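Local structure of putative protein (Aquifex aeolicus, 1T6T) at residues 4-18 with 95-107. The protein is of unknown function but contains a Toprim domain, related to that of RNase M5-like proteins, and so probably acts on nucleic acid. Sequence-based numbering, arbitrary orientation.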
loop_
_atom_site.group_PDB
_atom_site.type_symbol
_atom_site.label_atom_id
_atom_site.label_comp_id
_atom_site.label_asym_id
_atom_site.label_seq_id
_atom_site.Cartn_x
_atom_site.Cartn_y
_atom_site.Cartn_z
ATOM N N GLU B 4 -21.971 5.081 -18.587
ATOM C CA GLU B 4 -23.380 4.814 -18.329
ATOM C C GLU B 4 -23.889 5.551 -17.090
ATOM O O GLU B 4 -24.891 6.263 -17.158
ATOM C CB GLU B 4 -23.615 3.307 -18.178
ATOM C CG GLU B 4 -25.028 2.932 -17.749
ATOM C CD GLU B 4 -26.086 3.405 -18.729
ATOM O OE1 GLU B 4 -27.288 3.220 -18.440
ATOM O OE2 GLU B 4 -25.719 3.956 -19.790
ATOM N N PRO B 5 -23.211 5.387 -15.939
ATOM C CA PRO B 5 -23.651 6.069 -14.717
ATOM C C PRO B 5 -23.615 7.589 -14.874
ATOM O O PRO B 5 -22.661 8.137 -15.416
ATOM C CB PRO B 5 -22.649 5.582 -13.671
ATOM C CG PRO B 5 -22.275 4.229 -14.170
ATOM C CD PRO B 5 -22.094 4.473 -15.647
ATOM N N ARG B 6 -24.651 8.264 -14.390
ATOM C CA ARG B 6 -24.719 9.717 -14.488
ATOM C C ARG B 6 -24.145 10.395 -13.246
ATOM O O ARG B 6 -23.743 11.559 -13.290
ATOM C CB ARG B 6 -26.168 10.156 -14.709
ATOM C CG ARG B 6 -26.751 9.668 -16.030
ATOM C CD ARG B 6 -28.231 9.996 -16.148
ATOM N NE ARG B 6 -29.017 9.326 -15.116
ATOM C CZ ARG B 6 -30.342 9.381 -15.031
ATOM N NH1 ARG B 6 -31.037 10.079 -15.920
ATOM N NH2 ARG B 6 -30.971 8.734 -14.059
ATOM N N ASN B 7 -24.108 9.663 -12.139
ATOM C CA ASN B 7 -23.576 10.190 -10.889
ATOM C C ASN B 7 -22.940 9.076 -10.063
ATOM O O ASN B 7 -22.958 7.910 -10.464
ATOM C CB ASN B 7 -24.687 10.873 -10.087
ATOM C CG ASN B 7 -25.923 10.012 -9.953
ATOM O OD1 ASN B 7 -25.869 8.907 -9.414
ATOM N ND2 ASN B 7 -27.050 10.514 -10.445
ATOM N N LEU B 8 -22.375 9.441 -8.915
ATOM C CA LEU B 8 -21.723 8.473 -8.042
ATOM C C LEU B 8 -22.715 7.429 -7.546
ATOM O O LEU B 8 -22.378 6.251 -7.419
ATOM C CB LEU B 8 -21.082 9.186 -6.849
ATOM C CG LEU B 8 -20.209 8.336 -5.921
ATOM C CD1 LEU B 8 -18.994 7.812 -6.685
ATOM C CD2 LEU B 8 -19.762 9.175 -4.732
ATOM N N SER B 9 -23.939 7.864 -7.270
ATOM C CA SER B 9 -24.976 6.959 -6.792
ATOM C C SER B 9 -25.235 5.836 -7.792
ATOM O O SER B 9 -25.320 4.667 -7.414
ATOM C CB SER B 9 -26.275 7.728 -6.537
ATOM O OG SER B 9 -27.331 6.839 -6.216
ATOM N N GLU B 10 -25.364 6.189 -9.068
ATOM C CA GLU B 10 -25.611 5.185 -10.096
ATOM C C GLU B 10 -24.370 4.324 -10.312
ATOM O O GLU B 10 -24.475 3.146 -10.646
ATOM C CB GLU B 10 -26.018 5.849 -11.414
ATOM C CG GLU B 10 -27.268 6.717 -11.312
ATOM C CD GLU B 10 -27.820 7.115 -12.671
ATOM O OE1 GLU B 10 -27.022 7.480 -13.561
ATOM O OE2 GLU B 10 -29.057 7.071 -12.847
ATOM N N TRP B 11 -23.198 4.922 -10.121
ATOM C CA TRP B 11 -21.927 4.213 -10.280
ATOM C C TRP B 11 -21.858 3.110 -9.218
ATOM O O TRP B 11 -21.493 1.968 -9.502
ATOM C CB TRP B 11 -20.767 5.198 -10.099
ATOM C CG TRP B 11 -19.401 4.604 -10.255
ATOM C CD1 TRP B 11 -18.695 4.446 -11.415
ATOM C CD2 TRP B 11 -18.565 4.112 -9.205
ATOM N NE1 TRP B 11 -17.463 3.890 -11.148
ATOM C CE2 TRP B 11 -17.358 3.675 -9.799
ATOM C CE3 TRP B 11 -18.715 4.000 -7.817
ATOM C CZ2 TRP B 11 -16.308 3.135 -9.051
ATOM C CZ3 TRP B 11 -17.668 3.459 -7.073
ATOM C CH2 TRP B 11 -16.480 3.036 -7.695
ATOM N N ILE B 12 -22.224 3.464 -7.993
ATOM C CA ILE B 12 -22.219 2.512 -6.887
ATOM C C ILE B 12 -23.226 1.388 -7.129
ATOM O O ILE B 12 -22.955 0.227 -6.830
ATOM C CB ILE B 12 -22.540 3.223 -5.552
ATOM C CG1 ILE B 12 -21.367 4.127 -5.162
ATOM C CG2 ILE B 12 -22.815 2.201 -4.461
ATOM C CD1 ILE B 12 -21.585 4.927 -3.897
ATOM N N LYS B 13 -24.388 1.735 -7.670
ATOM C CA LYS B 13 -25.413 0.740 -7.952
ATOM C C LYS B 13 -24.903 -0.258 -8.991
ATOM O O LYS B 13 -25.103 -1.467 -8.860
ATOM C CB LYS B 13 -26.681 1.420 -8.475
ATOM C CG LYS B 13 -27.798 0.451 -8.832
ATOM C CD LYS B 13 -29.033 1.181 -9.344
ATOM C CE LYS B 13 -29.664 2.041 -8.257
ATOM N NZ LYS B 13 -30.865 2.777 -8.755
ATOM N N GLU B 14 -24.243 0.257 -10.020
ATOM C CA GLU B 14 -23.705 -0.582 -11.081
ATOM C C GLU B 14 -22.569 -1.454 -10.545
ATOM O O GLU B 14 -22.441 -2.621 -10.909
ATOM C CB GLU B 14 -23.195 0.294 -12.224
ATOM C CG GLU B 14 -23.486 -0.265 -13.598
ATOM C CD GLU B 14 -24.972 -0.490 -13.824
ATOM O OE1 GLU B 14 -25.744 0.492 -13.760
ATOM O OE2 GLU B 14 -25.368 -1.649 -14.062
ATOM N N LEU B 15 -21.745 -0.879 -9.677
ATOM C CA LEU B 15 -20.635 -1.618 -9.095
ATOM C C LEU B 15 -21.162 -2.762 -8.238
ATOM O O LEU B 15 -20.649 -3.877 -8.310
ATOM C CB LEU B 15 -19.761 -0.690 -8.247
ATOM C CG LEU B 15 -18.537 -1.339 -7.583
ATOM C CD1 LEU B 15 -17.646 -1.994 -8.644
ATOM C CD2 LEU B 15 -17.764 -0.277 -6.802
ATOM N N LYS B 16 -22.192 -2.495 -7.435
ATOM C CA LYS B 16 -22.752 -3.538 -6.583
ATOM C C LYS B 16 -23.260 -4.699 -7.427
ATOM O O LYS B 16 -23.021 -5.862 -7.103
ATOM C CB LYS B 16 -23.897 -2.998 -5.713
ATOM C CG LYS B 16 -24.394 -4.030 -4.703
ATOM C CD LYS B 16 -25.416 -3.470 -3.725
ATOM C CE LYS B 16 -26.769 -3.281 -4.374
ATOM N NZ LYS B 16 -27.797 -2.902 -3.363
ATOM N N LYS B 17 -23.957 -4.381 -8.515
ATOM C CA LYS B 17 -24.482 -5.414 -9.397
ATOM C C LYS B 17 -23.328 -6.228 -9.971
ATOM O O LYS B 17 -23.369 -7.456 -9.992
ATOM C CB LYS B 17 -25.274 -4.786 -10.549
ATOM C CG LYS B 17 -26.462 -3.955 -10.107
ATOM C CD LYS B 17 -27.264 -3.439 -11.297
ATOM C CE LYS B 17 -28.381 -2.507 -10.844
ATOM N NZ LYS B 17 -29.269 -3.152 -9.836
ATOM N N ALA B 18 -22.294 -5.531 -10.429
ATOM C CA ALA B 18 -21.128 -6.177 -11.018
ATOM C C ALA B 18 -20.368 -7.042 -10.019
ATOM O O ALA B 18 -19.744 -8.032 -10.403
ATOM C CB ALA B 18 -20.194 -5.124 -11.606
ATOM N N GLU B 95 -11.354 -2.460 -15.844
ATOM C CA GLU B 95 -10.897 -1.143 -15.404
ATOM C C GLU B 95 -11.963 -0.084 -15.670
ATOM O O GLU B 95 -11.763 1.091 -15.371
ATOM C CB GLU B 95 -9.616 -0.738 -16.141
ATOM C CG GLU B 95 -8.372 -1.488 -15.723
ATOM C CD GLU B 95 -7.134 -0.955 -16.417
ATOM O OE1 GLU B 95 -6.952 -1.232 -17.623
ATOM O OE2 GLU B 95 -6.350 -0.242 -15.757
ATOM N N ASN B 96 -13.091 -0.501 -16.233
ATOM C CA ASN B 96 -14.158 0.440 -16.552
ATOM C C ASN B 96 -14.663 1.262 -15.374
ATOM O O ASN B 96 -14.917 2.451 -15.518
ATOM C CB ASN B 96 -15.340 -0.283 -17.202
ATOM C CG ASN B 96 -14.974 -0.916 -18.531
ATOM O OD1 ASN B 96 -14.245 -0.331 -19.328
ATOM N ND2 ASN B 96 -15.489 -2.112 -18.778
ATOM N N PHE B 97 -14.817 0.641 -14.212
ATOM C CA PHE B 97 -15.314 1.374 -13.054
ATOM C C PHE B 97 -14.323 2.413 -12.569
ATOM O O PHE B 97 -14.700 3.546 -12.256
ATOM C CB PHE B 97 -15.672 0.399 -11.932
ATOM C CG PHE B 97 -16.954 -0.339 -12.176
ATOM C CD1 PHE B 97 -18.180 0.268 -11.919
ATOM C CD2 PHE B 97 -16.939 -1.627 -12.700
ATOM C CE1 PHE B 97 -19.378 -0.399 -12.183
ATOM C CE2 PHE B 97 -18.130 -2.303 -12.968
ATOM C CZ PHE B 97 -19.350 -1.686 -12.708
ATOM N N ARG B 98 -13.055 2.031 -12.512
ATOM C CA ARG B 98 -12.018 2.949 -12.075
ATOM C C ARG B 98 -11.869 4.082 -13.089
ATOM O O ARG B 98 -11.764 5.248 -12.715
ATOM C CB ARG B 98 -10.686 2.207 -11.921
ATOM C CG ARG B 98 -9.544 3.088 -11.429
ATOM C CD ARG B 98 -8.332 2.246 -11.051
ATOM N NE ARG B 98 -7.235 3.050 -10.512
ATOM C CZ ARG B 98 -6.297 3.634 -11.249
ATOM N NH1 ARG B 98 -6.312 3.506 -12.568
ATOM N NH2 ARG B 98 -5.335 4.337 -10.665
ATOM N N ASN B 99 -11.861 3.739 -14.373
ATOM C CA ASN B 99 -11.712 4.760 -15.405
ATOM C C ASN B 99 -12.858 5.757 -15.410
ATOM O O ASN B 99 -12.666 6.922 -15.755
ATOM C CB ASN B 99 -11.578 4.125 -16.791
ATOM C CG ASN B 99 -10.246 3.435 -16.987
ATOM O OD1 ASN B 99 -9.268 3.738 -16.297
ATOM N ND2 ASN B 99 -10.194 2.513 -17.939
ATOM N N PHE B 100 -14.047 5.306 -15.029
ATOM C CA PHE B 100 -15.200 6.193 -15.000
ATOM C C PHE B 100 -15.014 7.301 -13.959
ATOM O O PHE B 100 -15.413 8.446 -14.181
ATOM C CB PHE B 100 -16.473 5.406 -14.691
ATOM C CG PHE B 100 -17.711 6.016 -15.282
ATOM C CD1 PHE B 100 -18.023 5.819 -16.624
ATOM C CD2 PHE B 100 -18.546 6.819 -14.509
ATOM C CE1 PHE B 100 -19.151 6.417 -17.191
ATOM C CE2 PHE B 100 -19.674 7.420 -15.067
ATOM C CZ PHE B 100 -19.976 7.219 -16.411
ATOM N N LEU B 101 -14.398 6.961 -12.831
ATOM C CA LEU B 101 -14.171 7.931 -11.766
ATOM C C LEU B 101 -13.223 9.055 -12.174
ATOM O O LEU B 101 -13.215 10.123 -11.556
ATOM C CB LEU B 101 -13.615 7.233 -10.517
ATOM C CG LEU B 101 -14.502 6.189 -9.828
ATOM C CD1 LEU B 101 -13.766 5.608 -8.624
ATOM C CD2 LEU B 101 -15.811 6.827 -9.395
ATOM N N LYS B 102 -12.426 8.819 -13.209
ATOM C CA LYS B 102 -11.474 9.821 -13.668
ATOM C C LYS B 102 -12.144 11.108 -14.146
ATOM O O LYS B 102 -11.497 12.152 -14.232
ATOM C CB LYS B 102 -10.604 9.242 -14.786
ATOM C CG LYS B 102 -9.706 8.103 -14.326
ATOM C CD LYS B 102 -8.924 7.507 -15.486
ATOM C CE LYS B 102 -7.964 6.435 -15.002
ATOM N NZ LYS B 102 -7.221 5.817 -16.133
ATOM N N LYS B 103 -13.439 11.036 -14.441
ATOM C CA LYS B 103 -14.172 12.205 -14.911
ATOM C C LYS B 103 -14.763 13.019 -13.765
ATOM O O LYS B 103 -15.233 14.137 -13.972
ATOM C CB LYS B 103 -15.292 11.787 -15.869
ATOM C CG LYS B 103 -16.446 11.047 -15.203
ATOM C CD LYS B 103 -17.497 10.615 -16.220
ATOM C CE LYS B 103 -16.944 9.578 -17.189
ATOM N NZ LYS B 103 -17.926 9.225 -18.252
ATOM N N TRP B 104 -14.739 12.464 -12.556
ATOM C CA TRP B 104 -15.287 13.166 -11.402
ATOM C C TRP B 104 -14.208 13.591 -10.419
ATOM O O TRP B 104 -13.053 13.187 -10.533
ATOM C CB TRP B 104 -16.328 12.299 -10.685
ATOM C CG TRP B 104 -17.505 11.947 -11.550
ATOM C CD1 TRP B 104 -18.075 12.727 -12.517
ATOM C CD2 TRP B 104 -18.269 10.736 -11.510
ATOM N NE1 TRP B 104 -19.145 12.075 -13.082
ATOM C CE2 TRP B 104 -19.288 10.853 -12.483
ATOM C CE3 TRP B 104 -18.193 9.564 -10.745
ATOM C CZ2 TRP B 104 -20.227 9.839 -12.712
ATOM C CZ3 TRP B 104 -19.127 8.556 -10.973
ATOM C CH2 TRP B 104 -20.130 8.702 -11.950
ATOM N N ASN B 105 -14.590 14.415 -9.453
ATOM C CA ASN B 105 -13.633 14.893 -8.473
ATOM C C ASN B 105 -13.442 13.902 -7.334
ATOM O O ASN B 105 -14.017 14.044 -6.254
ATOM C CB ASN B 105 -14.063 16.245 -7.918
ATOM C CG ASN B 105 -13.000 16.867 -7.047
ATOM O OD1 ASN B 105 -11.898 16.326 -6.920
ATOM N ND2 ASN B 105 -13.313 18.008 -6.445
ATOM N N ILE B 106 -12.621 12.894 -7.591
ATOM C CA ILE B 106 -12.333 11.874 -6.598
ATOM C C ILE B 106 -10.948 11.309 -6.874
ATOM O O ILE B 106 -10.522 11.218 -8.026
ATOM C CB ILE B 106 -13.373 10.730 -6.657
ATOM C CG1 ILE B 106 -13.079 9.696 -5.567
ATOM C CG2 ILE B 106 -13.354 10.079 -8.032
ATOM C CD1 ILE B 106 -14.161 8.641 -5.411
ATOM N N ILE B 107 -10.233 10.962 -5.814
ATOM C CA ILE B 107 -8.909 10.380 -5.966
ATOM C C ILE B 107 -8.853 9.068 -5.199
ATOM O O ILE B 107 -8.393 8.054 -5.719
ATOM C CB ILE B 107 -7.811 11.314 -5.430
ATOM C CG1 ILE B 107 -7.675 12.535 -6.343
ATOM C CG2 ILE B 107 -6.486 10.563 -5.341
ATOM C CD1 ILE B 107 -7.277 12.206 -7.774
#
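Trp11 reaches from helix 8-18 into the side of the nearly antiparallel helix 96-101 (171°), its indole gripped from several directions. CG lies anti to the backbone N (chi1 -179°), placing the ring against helix 96-101, where NE1 donates to Phe97 O at 3.0 Å; this moderately bent bond lies close to the indole plane, while the carbonyl is met well off its axis. Leu101 CD2 sits over the middle of one indole face, 3.5 Å from Trp11 CE2. Against the opposite face Phe97 turns its edge, a T-shaped pair with planes at 76°. Phe97 is itself a knob among Trp11, Glu14, Leu15 and Ala18, with Leu15 CD1 over its ring centre. Trp104 brings its edge to Trp11 CB and, offset, toward the indole face; before helix 8-18, Pro5 CD lies over the Phe100 face in a CH-pi contact, 3.6 Å from Phe100 CZ. A leucine in place of Trp11 would probably leave Phe97 O without this indole donor and open a gap between Leu101 and Phe97. The cluster of Trp11, Phe97 and Trp104 thus joins the N-terminal helix to helix 96-101, and the NE1 bond, together with packing on both faces, probably fixes the indole's rotation.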